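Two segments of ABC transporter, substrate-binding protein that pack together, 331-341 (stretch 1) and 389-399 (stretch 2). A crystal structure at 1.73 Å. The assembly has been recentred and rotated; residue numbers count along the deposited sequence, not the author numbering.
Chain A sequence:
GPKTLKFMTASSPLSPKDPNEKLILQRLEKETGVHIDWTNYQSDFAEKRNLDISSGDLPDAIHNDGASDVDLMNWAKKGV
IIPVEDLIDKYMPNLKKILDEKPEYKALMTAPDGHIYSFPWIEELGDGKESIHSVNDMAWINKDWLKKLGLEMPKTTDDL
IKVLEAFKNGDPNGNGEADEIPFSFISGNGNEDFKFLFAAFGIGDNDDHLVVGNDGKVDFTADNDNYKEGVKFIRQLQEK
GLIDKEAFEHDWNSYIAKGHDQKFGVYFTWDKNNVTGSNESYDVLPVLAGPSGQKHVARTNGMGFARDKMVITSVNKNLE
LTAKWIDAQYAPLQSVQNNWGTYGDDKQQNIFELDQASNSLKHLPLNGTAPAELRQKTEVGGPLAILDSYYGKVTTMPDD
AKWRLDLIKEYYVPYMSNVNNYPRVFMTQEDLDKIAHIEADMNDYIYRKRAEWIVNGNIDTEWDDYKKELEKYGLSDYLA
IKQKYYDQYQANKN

Stretch 1 (331-341) APLQSVQNNWG
Stretch 2, residues 389-399: SYYGKVTTMPD

Stretch 1 is helical from Pro-332 to Trp-340, with Ala-331 at the N-cap; stretch 2 leaves a 3-10 segment at Ser-389 and Tyr-390 and continues as loop to Pro-398, the N-cap of a following helix. Both run in the same general direction: the CA atoms of Leu-333 and Val-394 lie 6.4 Å apart, those of Val-336 and Thr-395 7.4 Å, and those of Trp-340 and Pro-398 9.3 Å, so the chains diverge along this register. The contact buries 426 Å², both sides summed, and no direct hydrogen bond crosses it.

Two proline-aromatic contacts carry CH-pi geometry. Pro-332 CB lies 4.1 Å from the centroid of the Tyr-390 ring, 29° off its normal; Tyr-390 presents this face with chi1 -66° (m) and chi2 6°. Pro-398 CG lies 4.0 Å from the centroid of the six-membered ring of Trp-340, 25° off the normal. Here chi1 is -79° (m) and chi2 -42°. Both prolines are C-gamma exo, and their compact rings offer C-H groups to flat aromatic surfaces.

The remaining packing is largely aliphatic and centres on Val-394, with Val-336 also meeting a tyrosine ring edge and a threonine hydroxyl. Val-394 (phi/psi -93/-38, chi1 180°, t) points toward the helix, its CG1 3.9 Å from Leu-333 CD2 and 4.1 Å from Val-336 CG2, its CG2 4.0 Å from Pro-332 CB. The branched side chain thus meets three helical residues. Leu-333 starts sideways, but chi1 -88° (m) and chi2 170° (t) bring its end nearer. Buried Val-336, chi1 167° (t), sets CG2 4.4 Å from Tyr-390 CD2 at the ring edge and CG1 3.6 Å from Thr-395 OG1.

Polar atoms at this contact find other partners. Thr-395, extended at -158/157 with chi1 -175° (t), donates from OG1 to Thr-396 O at 2.9 Å, leaving the hydroxyl satisfied beside a valine methyl. Tyr-391 (chi1 -59°, m; chi2 -64°) brings OH within 3.6 Å of Trp-340 CH2, near the indole plane; that hydroxyl is hydrogen-bonded elsewhere in the structure. One water bridges the stretches, 2.6 Å from Tyr-390 OH and weakly donating to Ser-335 OG at 3.4 Å.

Backbone bonds fix both frames. Val-336 N donates to Pro-332 O and Trp-340 N to Val-336 O, each at 3.0 Å, placing three contact residues at four-residue intervals. In stretch 2, Val-394 N donates to Tyr-390 O at 2.8 Å and Gly-392 N to Thr-395 O at 2.9 Å, folding a turn through Gly-392, whose phi of 83° favours glycine. Gly-341, at 138/-165, ends the helical conformation where a CB would jam against the preceding carbonyl.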

# COMPACT_ATOMS: atom_id res chain seq x y z
N ALA A 331 15.43 -15.93 6.21
CA ALA A 331 15.47 -17.13 5.36
C ALA A 331 14.14 -17.17 4.57
O ALA A 331 13.07 -16.97 5.17
CB ALA A 331 15.65 -18.41 6.19
N PRO A 332 14.20 -17.36 3.25
CA PRO A 332 12.98 -17.25 2.39
C PRO A 332 11.74 -18.04 2.88
O PRO A 332 10.65 -17.47 2.98
CB PRO A 332 13.47 -17.80 1.06
CG PRO A 332 14.91 -17.42 1.05
CD PRO A 332 15.40 -17.63 2.44
N LEU A 333 11.91 -19.32 3.22
CA LEU A 333 10.75 -20.12 3.72
C LEU A 333 10.20 -19.58 5.04
O LEU A 333 8.98 -19.65 5.32
CB LEU A 333 11.10 -21.60 3.88
CG LEU A 333 10.90 -22.49 2.64
CD1 LEU A 333 11.54 -23.85 2.94
CD2 LEU A 333 9.44 -22.69 2.26
N GLN A 334 11.08 -19.02 5.86
CA GLN A 334 10.67 -18.48 7.11
C GLN A 334 9.94 -17.15 6.89
O GLN A 334 8.92 -16.93 7.53
CB GLN A 334 11.88 -18.25 8.03
CG GLN A 334 11.46 -18.01 9.48
CD GLN A 334 10.92 -19.27 10.15
OE1 GLN A 334 11.58 -20.29 10.17
NE2 GLN A 334 9.70 -19.21 10.63
N SER A 335 10.49 -16.26 6.05
CA SER A 335 9.81 -15.02 5.72
C SER A 335 8.38 -15.24 5.20
O SER A 335 7.45 -14.55 5.60
CB SER A 335 10.61 -14.20 4.72
OG SER A 335 11.76 -13.66 5.31
N VAL A 336 8.21 -16.23 4.32
CA VAL A 336 6.92 -16.47 3.74
C VAL A 336 5.93 -16.88 4.85
O VAL A 336 4.86 -16.31 4.95
CB VAL A 336 6.99 -17.52 2.61
CG1 VAL A 336 5.62 -18.01 2.20
CG2 VAL A 336 7.77 -16.96 1.41
N GLN A 337 6.31 -17.84 5.69
CA GLN A 337 5.41 -18.29 6.76
C GLN A 337 5.15 -17.19 7.78
O GLN A 337 3.98 -16.97 8.18
CB GLN A 337 6.01 -19.50 7.47
CG GLN A 337 6.11 -20.72 6.61
CD GLN A 337 6.84 -21.83 7.33
OE1 GLN A 337 6.26 -22.47 8.18
NE2 GLN A 337 8.12 -22.03 6.99
N ASN A 338 6.19 -16.46 8.17
CA ASN A 338 5.99 -15.38 9.15
C ASN A 338 4.95 -14.37 8.68
O ASN A 338 4.15 -13.86 9.47
CB ASN A 338 7.30 -14.67 9.49
CG ASN A 338 8.25 -15.54 10.29
OD1 ASN A 338 7.97 -16.71 10.60
ND2 ASN A 338 9.42 -14.99 10.61
N ASN A 339 4.96 -14.12 7.38
CA ASN A 339 4.06 -13.15 6.76
C ASN A 339 2.62 -13.69 6.66
O ASN A 339 1.67 -12.95 6.85
CB ASN A 339 4.56 -12.82 5.36
CG ASN A 339 3.94 -11.54 4.77
OD1 ASN A 339 3.92 -10.50 5.42
ND2 ASN A 339 3.47 -11.61 3.54
N TRP A 340 2.49 -14.96 6.29
CA TRP A 340 1.20 -15.48 5.82
C TRP A 340 0.57 -16.65 6.59
O TRP A 340 -0.64 -16.86 6.45
CB TRP A 340 1.29 -15.85 4.33
CG TRP A 340 1.18 -14.71 3.38
CD1 TRP A 340 0.32 -13.63 3.46
CD2 TRP A 340 1.90 -14.55 2.15
NE1 TRP A 340 0.49 -12.79 2.36
CE2 TRP A 340 1.44 -13.33 1.54
CE3 TRP A 340 2.89 -15.28 1.51
CZ2 TRP A 340 1.98 -12.84 0.35
CZ3 TRP A 340 3.39 -14.79 0.29
CH2 TRP A 340 2.94 -13.59 -0.27
N GLY A 341 1.37 -17.45 7.30
CA GLY A 341 0.87 -18.63 8.00
C GLY A 341 1.77 -19.82 7.86
O GLY A 341 2.91 -19.69 7.43
N SER A 389 11.15 -12.86 -7.03
CA SER A 389 11.79 -14.11 -7.48
C SER A 389 11.40 -15.40 -6.69
O SER A 389 11.69 -16.51 -7.13
CB SER A 389 13.31 -13.95 -7.43
OG SER A 389 13.76 -13.69 -6.12
N TYR A 390 10.80 -15.27 -5.52
CA TYR A 390 10.47 -16.44 -4.70
C TYR A 390 9.24 -17.21 -5.25
O TYR A 390 9.07 -18.39 -4.93
CB TYR A 390 10.13 -16.05 -3.27
CG TYR A 390 11.24 -15.47 -2.42
CD1 TYR A 390 12.50 -15.18 -2.95
CD2 TYR A 390 11.04 -15.25 -1.07
CE1 TYR A 390 13.52 -14.67 -2.17
CE2 TYR A 390 12.04 -14.72 -0.28
CZ TYR A 390 13.28 -14.43 -0.81
OH TYR A 390 14.29 -13.89 -0.02
N TYR A 391 8.38 -16.51 -6.02
CA TYR A 391 7.13 -17.13 -6.47
C TYR A 391 7.43 -18.20 -7.48
O TYR A 391 8.23 -17.97 -8.38
CB TYR A 391 6.13 -16.09 -7.01
CG TYR A 391 5.81 -15.09 -5.95
CD1 TYR A 391 5.16 -15.47 -4.78
CD2 TYR A 391 6.17 -13.76 -6.10
CE1 TYR A 391 4.92 -14.56 -3.79
CE2 TYR A 391 5.92 -12.82 -5.10
CZ TYR A 391 5.28 -13.22 -3.96
OH TYR A 391 5.02 -12.31 -2.96
N GLY A 392 6.86 -19.40 -7.27
CA GLY A 392 7.15 -20.56 -8.12
C GLY A 392 8.41 -21.33 -7.74
O GLY A 392 8.77 -22.32 -8.42
N LYS A 393 9.12 -20.89 -6.71
CA LYS A 393 10.36 -21.52 -6.26
C LYS A 393 10.24 -21.88 -4.78
O LYS A 393 10.35 -23.05 -4.40
CB LYS A 393 11.55 -20.61 -6.49
CG LYS A 393 11.80 -20.23 -7.94
CD LYS A 393 13.20 -19.64 -8.12
CE LYS A 393 13.36 -18.90 -9.45
NZ LYS A 393 12.68 -17.55 -9.49
N VAL A 394 9.96 -20.87 -3.96
CA VAL A 394 9.77 -21.01 -2.50
C VAL A 394 8.31 -21.19 -2.13
O VAL A 394 7.99 -21.90 -1.17
CB VAL A 394 10.29 -19.73 -1.80
CG1 VAL A 394 10.13 -19.80 -0.28
CG2 VAL A 394 11.75 -19.46 -2.17
N THR A 395 7.42 -20.49 -2.83
CA THR A 395 6.06 -20.42 -2.46
C THR A 395 5.20 -20.05 -3.66
O THR A 395 5.67 -19.46 -4.62
CB THR A 395 5.86 -19.34 -1.34
OG1 THR A 395 4.52 -19.36 -0.91
CG2 THR A 395 6.21 -17.92 -1.85
N THR A 396 3.93 -20.40 -3.57
CA THR A 396 2.92 -19.81 -4.41
C THR A 396 2.57 -18.40 -3.95
O THR A 396 2.75 -18.05 -2.79
CB THR A 396 1.62 -20.66 -4.40
OG1 THR A 396 1.23 -20.93 -3.06
CG2 THR A 396 1.85 -21.95 -5.13
N MET A 397 2.05 -17.61 -4.88
CA MET A 397 1.39 -16.34 -4.58
C MET A 397 -0.04 -16.57 -4.12
O MET A 397 -0.70 -17.41 -4.65
CB MET A 397 1.34 -15.52 -5.87
CG MET A 397 0.97 -14.09 -5.67
SD MET A 397 1.13 -13.21 -7.22
CE MET A 397 2.90 -13.11 -7.42
N PRO A 398 -0.54 -15.78 -3.18
CA PRO A 398 -1.96 -15.81 -2.89
C PRO A 398 -2.81 -15.60 -4.16
O PRO A 398 -2.45 -14.76 -5.01
CB PRO A 398 -2.16 -14.65 -1.92
CG PRO A 398 -0.82 -14.41 -1.35
CD PRO A 398 0.17 -14.77 -2.38
N ASP A 399 -3.88 -16.38 -4.30
CA ASP A 399 -4.70 -16.36 -5.52
C ASP A 399 -5.26 -14.96 -5.86
O ASP A 399 -5.29 -14.59 -7.01
CB ASP A 399 -5.91 -17.29 -5.41
CG ASP A 399 -5.55 -18.76 -5.48
OD1 ASP A 399 -4.43 -19.12 -5.89
OD2 ASP A 399 -6.45 -19.55 -5.11
O HOH W 1 13.65 -13.87 2.50